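Local coordinates for dipeptidase AC. Metallo peptidase. MEROPS family M19 (Rhodobacter sphaeroides, PDB 3LY0), which probably hydrolyses dipeptides as a two-zinc metallodipeptidase and here holds a phosphinate mimic of L-Ala-D-Ala in its active site, at residues F218-V221 and A222-S225; A238-S242 and T243-T247; L338-L342 and C343-W347. All coordinates share one frame; numbering follows the deposited sequence.

Contact 1: residues F218-V221 and A222-S225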
ATOM      1  N   PHE A 218      -2.943  15.323  -4.605  1.00 10.88           N
ATOM      2  CA  PHE A 218      -4.120  14.771  -3.952  1.00 11.58           C
ATOM      3  C   PHE A 218      -5.353  15.618  -4.280  1.00 11.35           C
ATOM      4  O   PHE A 218      -6.405  15.095  -4.639  1.00 11.85           O
ATOM      5  CB  PHE A 218      -3.870  14.722  -2.438  1.00 11.77           C
ATOM      6  CG  PHE A 218      -5.059  14.281  -1.624  1.00 11.36           C
ATOM      7  CD1 PHE A 218      -5.132  12.993  -1.119  1.00 13.05           C
ATOM      8  CD2 PHE A 218      -6.095  15.168  -1.348  1.00 16.01           C
ATOM      9  CE1 PHE A 218      -6.228  12.590  -0.349  1.00 14.94           C
ATOM     10  CE2 PHE A 218      -7.192  14.773  -0.585  1.00 17.33           C
ATOM     11  CZ  PHE A 218      -7.262  13.489  -0.093  1.00 15.88           C
ATOM     12  N   ASP A 219      -5.218  16.935  -4.153  1.00 12.11           N
ATOM     13  CA  ASP A 219      -6.335  17.824  -4.464  1.00 15.28           C
ATOM     14  C   ASP A 219      -6.796  17.676  -5.917  1.00 14.93           C
ATOM     15  O   ASP A 219      -7.991  17.731  -6.203  1.00 15.28           O
ATOM     16  CB  ASP A 219      -5.967  19.282  -4.176  1.00 14.08           C
ATOM     17  CG  ASP A 219      -5.882  19.588  -2.689  1.00 18.36           C
ATOM     18  OD1 ASP A 219      -6.403  18.798  -1.873  1.00 18.60           O
ATOM     19  OD2 ASP A 219      -5.295  20.630  -2.338  1.00 21.21           O
ATOM     20  N   ASP A 220      -5.842  17.500  -6.824  1.00 13.37           N
ATOM     21  CA  ASP A 220      -6.145  17.297  -8.237  1.00 13.66           C
ATOM     22  C   ASP A 220      -6.949  16.017  -8.450  1.00 14.47           C
ATOM     23  O   ASP A 220      -7.955  16.009  -9.156  1.00 14.68           O
ATOM     24  CB  ASP A 220      -4.856  17.263  -9.061  1.00 16.15           C
ATOM     25  CG  ASP A 220      -4.220  18.635  -9.219  1.00 16.01           C
ATOM     26  OD1 ASP A 220      -4.924  19.661  -9.039  1.00 19.92           O
ATOM     27  OD2 ASP A 220      -3.009  18.695  -9.516  1.00 15.79           O
ATOM     28  N   VAL A 221      -6.525  14.926  -7.817  1.00 14.76           N
ATOM     29  CA  VAL A 221      -7.264  13.682  -7.953  1.00 14.79           C
ATOM     30  C   VAL A 221      -8.660  13.819  -7.345  1.00 11.67           C
ATOM     31  O   VAL A 221      -9.646  13.355  -7.917  1.00 12.76           O
ATOM     32  CB  VAL A 221      -6.519  12.493  -7.325  1.00 12.53           C
ATOM     33  CG1 VAL A 221      -7.341  11.220  -7.488  1.00 14.45           C
ATOM     34  CG2 VAL A 221      -5.152  12.345  -7.962  1.00 13.44           C
ATOM     35  N   ALA A 222      -8.746  14.472  -6.185  1.00 11.99           N
ATOM     36  CA  ALA A 222     -10.045  14.668  -5.549  1.00 14.77           C
ATOM     37  C   ALA A 222     -11.006  15.434  -6.452  1.00 13.03           C
ATOM     38  O   ALA A 222     -12.210  15.192  -6.441  1.00 15.09           O
ATOM     39  CB  ALA A 222      -9.875  15.393  -4.229  1.00 13.90           C
ATOM     40  N   ARG A 223     -10.461  16.365  -7.226  1.00 14.51           N
ATOM     41  CA  ARG A 223     -11.271  17.183  -8.121  1.00 15.70           C
ATOM     42  C   ARG A 223     -11.652  16.427  -9.395  1.00 17.58           C
ATOM     43  O   ARG A 223     -12.738  16.625  -9.936  1.00 17.77           O
ATOM     44  CB  ARG A 223     -10.508  18.461  -8.474  1.00 18.48           C
ATOM     45  CG  ARG A 223     -11.291  19.430  -9.355  1.00 23.31           C
ATOM     46  CD  ARG A 223     -10.495  20.702  -9.632  1.00 26.68           C
ATOM     47  NE  ARG A 223      -9.398  20.465 -10.565  1.00 32.49           N
ATOM     48  CZ  ARG A 223      -8.114  20.416 -10.219  1.00 26.73           C
ATOM     49  NH1 ARG A 223      -7.753  20.597  -8.955  1.00 26.08           N
ATOM     50  NH2 ARG A 223      -7.191  20.190 -11.147  1.00 29.39           N
ATOM     51  N   LEU A 224     -10.767  15.546  -9.850  1.00 14.17           N
ATOM     52  CA  LEU A 224     -10.899  14.938 -11.180  1.00 14.68           C
ATOM     53  C   LEU A 224     -11.469  13.527 -11.218  1.00 15.98           C
ATOM     54  O   LEU A 224     -12.121  13.146 -12.189  1.00 16.49           O
ATOM     55  CB  LEU A 224      -9.542  14.940 -11.889  1.00 14.05           C
ATOM     56  CG  LEU A 224      -8.983  16.333 -12.184  1.00 16.73           C
ATOM     57  CD1 LEU A 224      -7.518  16.274 -12.592  1.00 21.94           C
ATOM     58  CD2 LEU A 224      -9.835  17.024 -13.249  1.00 20.57           C
ATOM     59  N   SER A 225     -11.202  12.738 -10.184  1.00 13.25           N
ATOM     60  CA  SER A 225     -11.584  11.337 -10.213  1.00 13.70           C
ATOM     61  C   SER A 225     -13.073  11.160  -9.987  1.00 14.65           C
ATOM     62  O   SER A 225     -13.662  11.838  -9.135  1.00 15.57           O
ATOM     63  CB  SER A 225     -10.814  10.559  -9.146  1.00 13.59           C
ATOM     64  OG  SER A 225     -11.236   9.203  -9.135  1.00 12.84           O
TER
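Asp-220 and Arg-223, three residues apart on one helix, run side by side and join in a salt bridge at a single carboxylate oxygen. Both terminal nitrogens of the guanidinium converge on Asp-220 OD1, at 3.0 Å from NH1 and 3.1 Å from NH2. OD1 receives NH1 on its anti lone pair, whereas NH2 comes from above the carboxylate plane. OD1 lies at the guanidinium edge, near its plane, while the carboxylate is turned 82° to it. Arg-223 leaves the helix extended and bends only at chi3 (73°), which turns its end back over the preceding turn. The other carboxylate oxygen, OD2, accepts from the backbone N of Leu-190; the group is thus held at both oxygens, which helps fix its rotation. These are the last two turns of helix 215-224: Ala-222 N bonds to Phe-218 O at 2.9 Å, and Ser-225 N to Val-221 O at 2.8 Å, before Ser-225 leaves helical geometry. Val-221 CG1 packs 3.9 Å from Ser-225 CB on the buried side, where Val-198 of helix 192-204 covers both. Phe-218 and Ala-222 rest on Met-253 of helix 248-256, and Asp-219 pairs with Arg-249 there.

Contact 2: residues A238-S242 and T243-T247. With LY0 ((2R)-3-[(R)-[(1R)-1-aminoethyl](hydroxy)phosphoryl]-2-methylpropanoic acid), chain C.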
ATOM      1  N   ALA A 238      -2.642  14.111  11.907  1.00  9.94           N
ATOM      2  CA  ALA A 238      -2.966  14.764  13.176  1.00 12.16           C
ATOM      3  C   ALA A 238      -2.335  14.029  14.351  1.00 14.50           C
ATOM      4  O   ALA A 238      -2.104  14.632  15.404  1.00 17.10           O
ATOM      5  CB  ALA A 238      -4.477  14.871  13.346  1.00 15.31           C
ATOM      6  N   VAL A 239      -2.050  12.743  14.180  1.00 13.24           N
ATOM      7  CA  VAL A 239      -1.396  11.944  15.210  1.00 13.06           C
ATOM      8  C   VAL A 239       0.120  11.915  15.017  1.00 13.61           C
ATOM      9  O   VAL A 239       0.878  12.118  15.971  1.00 16.56           O
ATOM     10  CB  VAL A 239      -1.959  10.505  15.217  1.00 12.94           C
ATOM     11  CG1 VAL A 239      -1.235   9.634  16.216  1.00 13.37           C
ATOM     12  CG2 VAL A 239      -3.460  10.525  15.487  1.00 14.05           C
ATOM     13  N   THR A 240       0.553  11.654  13.784  1.00 11.02           N
ATOM     14  CA  THR A 240       1.972  11.614  13.442  1.00 12.77           C
ATOM     15  C   THR A 240       2.192  12.485  12.210  1.00 10.47           C
ATOM     16  O   THR A 240       1.802  12.102  11.109  1.00 10.10           O
ATOM     17  CB  THR A 240       2.404  10.176  13.082  1.00 12.52           C
ATOM     18  OG1 THR A 240       2.258   9.330  14.225  1.00 12.28           O
ATOM     19  CG2 THR A 240       3.856  10.134  12.593  1.00 12.12           C
ATOM     20  N   PRO A 241       2.796  13.671  12.388  1.00 11.16           N
ATOM     21  CA  PRO A 241       2.943  14.637  11.288  1.00 10.09           C
ATOM     22  C   PRO A 241       4.086  14.308  10.328  1.00 10.61           C
ATOM     23  O   PRO A 241       4.968  15.136  10.078  1.00 12.01           O
ATOM     24  CB  PRO A 241       3.211  15.953  12.023  1.00 12.41           C
ATOM     25  CG  PRO A 241       3.919  15.510  13.265  1.00 14.49           C
ATOM     26  CD  PRO A 241       3.191  14.259  13.681  1.00 11.39           C
ATOM     27  N   SER A 242       4.044  13.099   9.778  1.00 10.21           N
ATOM     28  CA  SER A 242       4.918  12.694   8.680  1.00 11.98           C
ATOM     29  C   SER A 242       4.354  13.209   7.359  1.00  9.54           C
ATOM     30  O   SER A 242       3.142  13.236   7.173  1.00 10.33           O
ATOM     31  CB  SER A 242       4.994  11.168   8.614  1.00 10.16           C
ATOM     32  OG  SER A 242       5.507  10.734   7.358  1.00 11.38           O
ATOM     33  N   THR A 243       5.223  13.602   6.433  1.00 10.17           N
ATOM     34  CA  THR A 243       4.768  13.997   5.093  1.00 10.65           C
ATOM     35  C   THR A 243       3.925  12.918   4.392  1.00 10.10           C
ATOM     36  O   THR A 243       3.166  13.227   3.469  1.00 10.85           O
ATOM     37  CB  THR A 243       5.958  14.329   4.181  1.00 10.74           C
ATOM     38  OG1 THR A 243       6.915  13.265   4.265  1.00 12.30           O
ATOM     39  CG2 THR A 243       6.629  15.630   4.659  1.00 13.24           C
ATOM     40  N   ARG A 244       4.085  11.669   4.827  1.00 10.02           N
ATOM     41  CA  ARG A 244       3.374  10.538   4.222  1.00 10.71           C
ATOM     42  C   ARG A 244       1.943  10.343   4.722  1.00  9.81           C
ATOM     43  O   ARG A 244       1.167   9.589   4.121  1.00 10.17           O
ATOM     44  CB  ARG A 244       4.183   9.261   4.403  1.00  8.67           C
ATOM     45  CG  ARG A 244       5.225   9.064   3.313  1.00  9.78           C
ATOM     46  CD  ARG A 244       4.575   8.557   2.031  1.00 10.90           C
ATOM     47  NE  ARG A 244       4.297   7.121   2.078  1.00 10.10           N
ATOM     48  CZ  ARG A 244       3.095   6.566   2.230  1.00 11.09           C
ATOM     49  NH1 ARG A 244       2.003   7.309   2.371  1.00 10.47           N
ATOM     50  NH2 ARG A 244       2.988   5.244   2.214  1.00  9.75           N
ATOM     51  N   ASN A 245       1.590  11.002   5.821  1.00 10.54           N
ATOM     52  CA  ASN A 245       0.257  10.840   6.404  1.00  9.52           C
ATOM     53  C   ASN A 245      -0.782  11.836   5.878  1.00  9.84           C
ATOM     54  O   ASN A 245      -0.456  12.745   5.102  1.00 11.34           O
ATOM     55  CB  ASN A 245       0.359  10.842   7.931  1.00  9.44           C
ATOM     56  CG  ASN A 245       0.960   9.555   8.468  1.00  9.02           C
ATOM     57  OD1 ASN A 245       0.980   8.530   7.775  1.00  9.45           O
ATOM     58  ND2 ASN A 245       1.433   9.591   9.702  1.00 10.90           N
ATOM     59  N   LEU A 246      -2.033  11.637   6.284  1.00  9.81           N
ATOM     60  CA  LEU A 246      -3.156  12.379   5.731  1.00 10.48           C
ATOM     61  C   LEU A 246      -3.695  13.372   6.758  1.00 10.38           C
ATOM     62  O   LEU A 246      -3.953  13.009   7.901  1.00 11.54           O
ATOM     63  CB  LEU A 246      -4.271  11.405   5.328  1.00 10.15           C
ATOM     64  CG  LEU A 246      -3.957  10.473   4.153  1.00 10.77           C
ATOM     65  CD1 LEU A 246      -4.923   9.303   4.125  1.00 11.52           C
ATOM     66  CD2 LEU A 246      -3.986  11.227   2.839  1.00 11.87           C
ATOM     67  N   THR A 247      -3.889  14.615   6.336  1.00 11.45           N
ATOM     68  CA  THR A 247      -4.466  15.621   7.234  1.00 12.47           C
ATOM     69  C   THR A 247      -5.965  15.393   7.387  1.00 12.01           C
ATOM     70  O   THR A 247      -6.584  14.656   6.605  1.00 12.25           O
ATOM     71  CB  THR A 247      -4.264  17.041   6.698  1.00 13.26           C
ATOM     72  OG1 THR A 247      -5.078  17.230   5.531  1.00 14.13           O
ATOM     73  CG2 THR A 247      -2.803  17.281   6.335  1.00 15.42           C
TER
HETATM   74  P   LY0 C 363       7.199   1.691   0.497  1.00 12.30           P
HETATM   75  C1  LY0 C 363       9.784   1.334  -0.497  1.00 16.69           C
HETATM   76  N1  LY0 C 363       7.886   0.223  -1.640  1.00 11.58           N
HETATM   77  C2  LY0 C 363       8.434   0.663  -0.370  1.00 13.43           C
HETATM   78  C4  LY0 C 363       7.686   1.926   2.253  1.00 13.75           C
HETATM   79  C5  LY0 C 363       7.631   3.343   2.752  1.00 13.92           C
HETATM   80  C6  LY0 C 363       6.354   4.046   2.382  1.00 12.37           C
HETATM   81  C7  LY0 C 363       8.049   3.516   4.189  1.00 16.28           C
HETATM   82  O31 LY0 C 363       5.891   0.947   0.364  1.00 12.01           O
HETATM   83  O32 LY0 C 363       7.067   3.060  -0.249  1.00 11.45           O
HETATM   84  O61 LY0 C 363       6.284   5.395   2.513  1.00 12.92           O
HETATM   85  O62 LY0 C 363       5.376   3.427   1.931  1.00 11.69           O
HETATM   86  O   HOH W   1      -5.081  13.486  10.430  1.00 13.56           O
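Asn-245 reaches back across the loop to Thr-240, its ND2 giving a nearly straight hydrogen bond of 2.9 Å to Thr-240 O. The acceptor lies close to the amide plane, and the side chain is directed toward the earlier part of the loop. ND2 also donates to Phe-269 O, and OD1 accepts from Asn-235 N, so the amide is held at both ends and its orientation is settled. Two further bonds shape the turn itself. Asn-245 N closes a type I beta turn on Ser-242 O at 3.0 Å, while Ser-242 OG, swung anti to its own backbone N (chi1 163°), accepts from Arg-244 N at 3.0 Å. Pro-241, just before, is the centre of an inverse gamma turn. One water bridges the ends of the loop, accepting from Ala-238 N and donating to Leu-246 O. Van der Waals contact is slight: Thr-240 CB and CG2 cross the Asn-245 amide obliquely, nearest its ND2, and Thr-240 OG1 turns to Arg-271 O.

The charged contact is with the phosphinate inhibitor. The Arg-244 chain bends at chi2 and chi3 and presents its guanidinium edge to the ligand carboxylate, NE to O61 at 2.7 Å and NH2 to O62 at 3.0 Å, the latter bond almost straight. His-233 O takes a second bond from NH2, Ser-234 OG one from NH1, and Phe-269 packs against the side chain. A guanidinium fixed by these neighbours and gripping both carboxylate oxygens is consistent with recognition of the free C-terminal carboxylate of a dipeptide beside the zinc site.

Contact 3: residues L338-L342 and C343-W347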
ATOM      1  N   LEU A 338     -17.232  -4.605  13.650  1.00 15.98           N
ATOM      2  CA  LEU A 338     -16.217  -3.621  13.295  1.00 13.70           C
ATOM      3  C   LEU A 338     -14.912  -4.326  12.932  1.00 14.81           C
ATOM      4  O   LEU A 338     -14.275  -3.975  11.940  1.00 12.72           O
ATOM      5  CB  LEU A 338     -16.001  -2.611  14.421  1.00 14.54           C
ATOM      6  CG  LEU A 338     -14.880  -1.595  14.164  1.00 14.20           C
ATOM      7  CD1 LEU A 338     -15.119  -0.812  12.883  1.00 14.32           C
ATOM      8  CD2 LEU A 338     -14.743  -0.643  15.347  1.00 14.44           C
ATOM      9  N   MET A 339     -14.525  -5.333  13.712  1.00 14.16           N
ATOM     10  CA  MET A 339     -13.322  -6.099  13.395  1.00 13.63           C
ATOM     11  C   MET A 339     -13.377  -6.688  11.975  1.00 11.76           C
ATOM     12  O   MET A 339     -12.392  -6.657  11.241  1.00 14.71           O
ATOM     13  CB  MET A 339     -13.090  -7.219  14.409  1.00 14.13           C
ATOM     14  CG  MET A 339     -12.725  -6.741  15.801  1.00 17.12           C
ATOM     15  SD  MET A 339     -11.099  -5.947  15.923  1.00 12.15           S
ATOM     16  CE  MET A 339     -10.022  -7.235  15.286  1.00 20.82           C
ATOM     17  N   ARG A 340     -14.520  -7.240  11.575  1.00 12.58           N
ATOM     18  CA  ARG A 340     -14.630  -7.812  10.239  1.00 13.18           C
ATOM     19  C   ARG A 340     -14.485  -6.743   9.152  1.00 12.58           C
ATOM     20  O   ARG A 340     -13.845  -6.972   8.114  1.00 13.19           O
ATOM     21  CB  ARG A 340     -15.943  -8.582  10.080  1.00 14.44           C
ATOM     22  CG  ARG A 340     -15.964  -9.851  10.918  1.00 16.66           C
ATOM     23  CD  ARG A 340     -17.144 -10.741  10.554  1.00 20.97           C
ATOM     24  NE  ARG A 340     -18.421 -10.152  10.944  1.00 24.69           N
ATOM     25  CZ  ARG A 340     -18.972 -10.298  12.146  1.00 27.40           C
ATOM     26  NH1 ARG A 340     -18.355 -11.003  13.085  1.00 31.96           N
ATOM     27  NH2 ARG A 340     -20.139  -9.732  12.413  1.00 28.34           N
ATOM     28  N   LYS A 341     -15.073  -5.578   9.400  1.00 13.18           N
ATOM     29  CA  LYS A 341     -14.924  -4.447   8.482  1.00 10.45           C
ATOM     30  C   LYS A 341     -13.454  -4.050   8.317  1.00 11.35           C
ATOM     31  O   LYS A 341     -12.965  -3.905   7.190  1.00 11.69           O
ATOM     32  CB  LYS A 341     -15.738  -3.245   8.961  1.00 14.89           C
ATOM     33  CG  LYS A 341     -17.244  -3.413   8.818  1.00 14.44           C
ATOM     34  CD  LYS A 341     -17.944  -2.194   9.374  1.00 17.13           C
ATOM     35  CE  LYS A 341     -19.454  -2.302   9.247  1.00 22.67           C
ATOM     36  NZ  LYS A 341     -20.104  -1.015   9.616  1.00 28.00           N
ATOM     37  N   LEU A 342     -12.767  -3.865   9.443  1.00 11.40           N
ATOM     38  CA  LEU A 342     -11.383  -3.406   9.433  1.00  9.28           C
ATOM     39  C   LEU A 342     -10.453  -4.460   8.844  1.00 10.32           C
ATOM     40  O   LEU A 342      -9.445  -4.135   8.217  1.00 11.23           O
ATOM     41  CB  LEU A 342     -10.927  -3.065  10.851  1.00 11.21           C
ATOM     42  CG  LEU A 342     -11.693  -1.933  11.522  1.00  9.70           C
ATOM     43  CD1 LEU A 342     -11.245  -1.800  12.961  1.00 13.27           C
ATOM     44  CD2 LEU A 342     -11.484  -0.612  10.775  1.00 12.67           C
ATOM     45  N   CYS A 343     -10.789  -5.727   9.035  1.00 11.34           N
ATOM     46  CA  CYS A 343      -9.921  -6.808   8.591  1.00 10.56           C
ATOM     47  C   CYS A 343     -10.037  -7.133   7.104  1.00 11.54           C
ATOM     48  O   CYS A 343      -9.028  -7.433   6.463  1.00 11.10           O
ATOM     49  CB  CYS A 343     -10.125  -8.072   9.442  1.00 11.43           C
ATOM     50  SG  CYS A 343      -9.415  -7.946  11.113  1.00 13.46           S
ATOM     51  N   HIS A 344     -11.253  -7.093   6.557  1.00 11.84           N
ATOM     52  CA  HIS A 344     -11.407  -7.359   5.129  1.00 10.95           C
ATOM     53  C   HIS A 344     -12.651  -6.782   4.456  1.00 10.95           C
ATOM     54  O   HIS A 344     -12.612  -6.489   3.263  1.00 11.67           O
ATOM     55  CB  HIS A 344     -11.350  -8.867   4.846  1.00 12.37           C
ATOM     56  CG  HIS A 344     -12.424  -9.655   5.533  1.00 11.86           C
ATOM     57  ND1 HIS A 344     -12.189 -10.386   6.677  1.00 13.45           N
ATOM     58  CD2 HIS A 344     -13.735  -9.835   5.234  1.00 14.31           C
ATOM     59  CE1 HIS A 344     -13.306 -10.980   7.058  1.00 14.35           C
ATOM     60  NE2 HIS A 344     -14.262 -10.659   6.203  1.00 13.82           N
ATOM     61  N   GLU A 345     -13.764  -6.663   5.175  1.00 11.13           N
ATOM     62  CA  GLU A 345     -15.010  -6.304   4.488  1.00 12.52           C
ATOM     63  C   GLU A 345     -14.935  -4.933   3.823  1.00 12.53           C
ATOM     64  O   GLU A 345     -15.467  -4.733   2.734  1.00 12.61           O
ATOM     65  CB  GLU A 345     -16.222  -6.379   5.425  1.00 14.46           C
ATOM     66  CG  GLU A 345     -16.529  -7.780   5.942  1.00 15.19           C
ATOM     67  CD  GLU A 345     -17.725  -7.808   6.877  1.00 15.18           C
ATOM     68  OE1 GLU A 345     -18.225  -6.726   7.243  1.00 17.11           O
ATOM     69  OE2 GLU A 345     -18.152  -8.916   7.265  1.00 20.98           O
ATOM     70  N   ASN A 346     -14.272  -3.986   4.475  1.00 10.93           N
ATOM     71  CA  ASN A 346     -14.174  -2.645   3.911  1.00 10.97           C
ATOM     72  C   ASN A 346     -13.415  -2.627   2.580  1.00 10.89           C
ATOM     73  O   ASN A 346     -13.837  -1.960   1.638  1.00 11.24           O
ATOM     74  CB  ASN A 346     -13.554  -1.661   4.911  1.00 11.06           C
ATOM     75  CG  ASN A 346     -14.489  -1.341   6.064  1.00 12.91           C
ATOM     76  OD1 ASN A 346     -15.678  -1.650   6.012  1.00 13.12           O
ATOM     77  ND2 ASN A 346     -13.963  -0.716   7.105  1.00 12.08           N
ATOM     78  N   TRP A 347     -12.290  -3.336   2.501  1.00 11.12           N
ATOM     79  CA  TRP A 347     -11.595  -3.427   1.218  1.00 12.27           C
ATOM     80  C   TRP A 347     -12.491  -4.034   0.154  1.00 10.79           C
ATOM     81  O   TRP A 347     -12.515  -3.551  -0.975  1.00 10.74           O
ATOM     82  CB  TRP A 347     -10.298  -4.233   1.298  1.00 10.58           C
ATOM     83  CG  TRP A 347      -9.128  -3.382   1.691  1.00  9.71           C
ATOM     84  CD1 TRP A 347      -8.328  -3.535   2.792  1.00  9.66           C
ATOM     85  CD2 TRP A 347      -8.639  -2.222   0.999  1.00 10.65           C
ATOM     86  NE1 TRP A 347      -7.370  -2.553   2.822  1.00  9.51           N
ATOM     87  CE2 TRP A 347      -7.535  -1.733   1.732  1.00  8.30           C
ATOM     88  CE3 TRP A 347      -9.027  -1.551  -0.172  1.00 10.50           C
ATOM     89  CZ2 TRP A 347      -6.812  -0.606   1.335  1.00  9.78           C
ATOM     90  CZ3 TRP A 347      -8.299  -0.435  -0.570  1.00 11.11           C
ATOM     91  CH2 TRP A 347      -7.205   0.026   0.187  1.00  9.86           C
TER
HETATM   92  O   HOH W   2     -10.957  -4.053   5.080  1.00 11.10           O
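Arg-340 O takes two backbone hydrogen bonds at once, from His-344 N and from Glu-345 N, each 3.0 Å long and reaching it from opposite faces of the carbonyl plane. The bond from Glu-345 spans five residues, as does that from Asn-346 N to Lys-341 O (3.0 Å), which lies in the carbonyl plane on a lone pair. These i to i+5 bonds mark a wider, pi-type turn within helix 336-354, and the short axes before and after it diverge by 58°. A water bridges Lys-341 O, to which it donates, and Trp-347 N, from which it accepts.

Among the side chains, Arg-340 and Glu-345 lie alongside, with OE2 at the guanidinium edge, but the ion pair is long, NE to OE2 being 3.9 Å. Glu-345 OE2 is closer to Arg-340 CB, at 3.6 Å. Arg-340 O lies over one face of the His-344 ring, 3.9 Å above its centre; the histidine CG occupies the position between backbone N and carbonyl carbon (chi1 61°), which folds the ring back over the preceding turn. Its ND1 bonds to Pro-8 O. Asn-346 sets OD1 3.4 Å from Lys-341 CB, while its ND2 donates to Val-301 O and Glu-298 O; the lysine runs on extended to a salt bridge with Asp-299. Met-339 CE touches Cys-343 SG at 4.3 Å.

Outward, Met-339, Leu-342 and Cys-343 pack on helix 322-332, His-344 and Cys-343 meet strand 9-11, and Asn-346 and Trp-347 lie against Met-260 of strand 260-263.

In the fold
The three contacts follow one another along the TIM-barrel fold of this M19 peptidase. Contact 1 ends helix 215-224; contact 2 lies in the loop leading from strand 230-231 to helix 248-256; contact 3 belongs to helix 336-354, late in the chain. Contacts 1 and 2, centres about 19 Å apart, touch where Phe-218 CE1 packs on Leu-246 CD2 at 4.1 Å, and helix 248-256 borders both. Contact 3 stands apart, its centre about 26 Å from that of contact 1 and 23 Å from that of contact 2. Contact 2 reaches the inhibitor directly, whereas contacts 1 and 3 lie within helices and do not touch it.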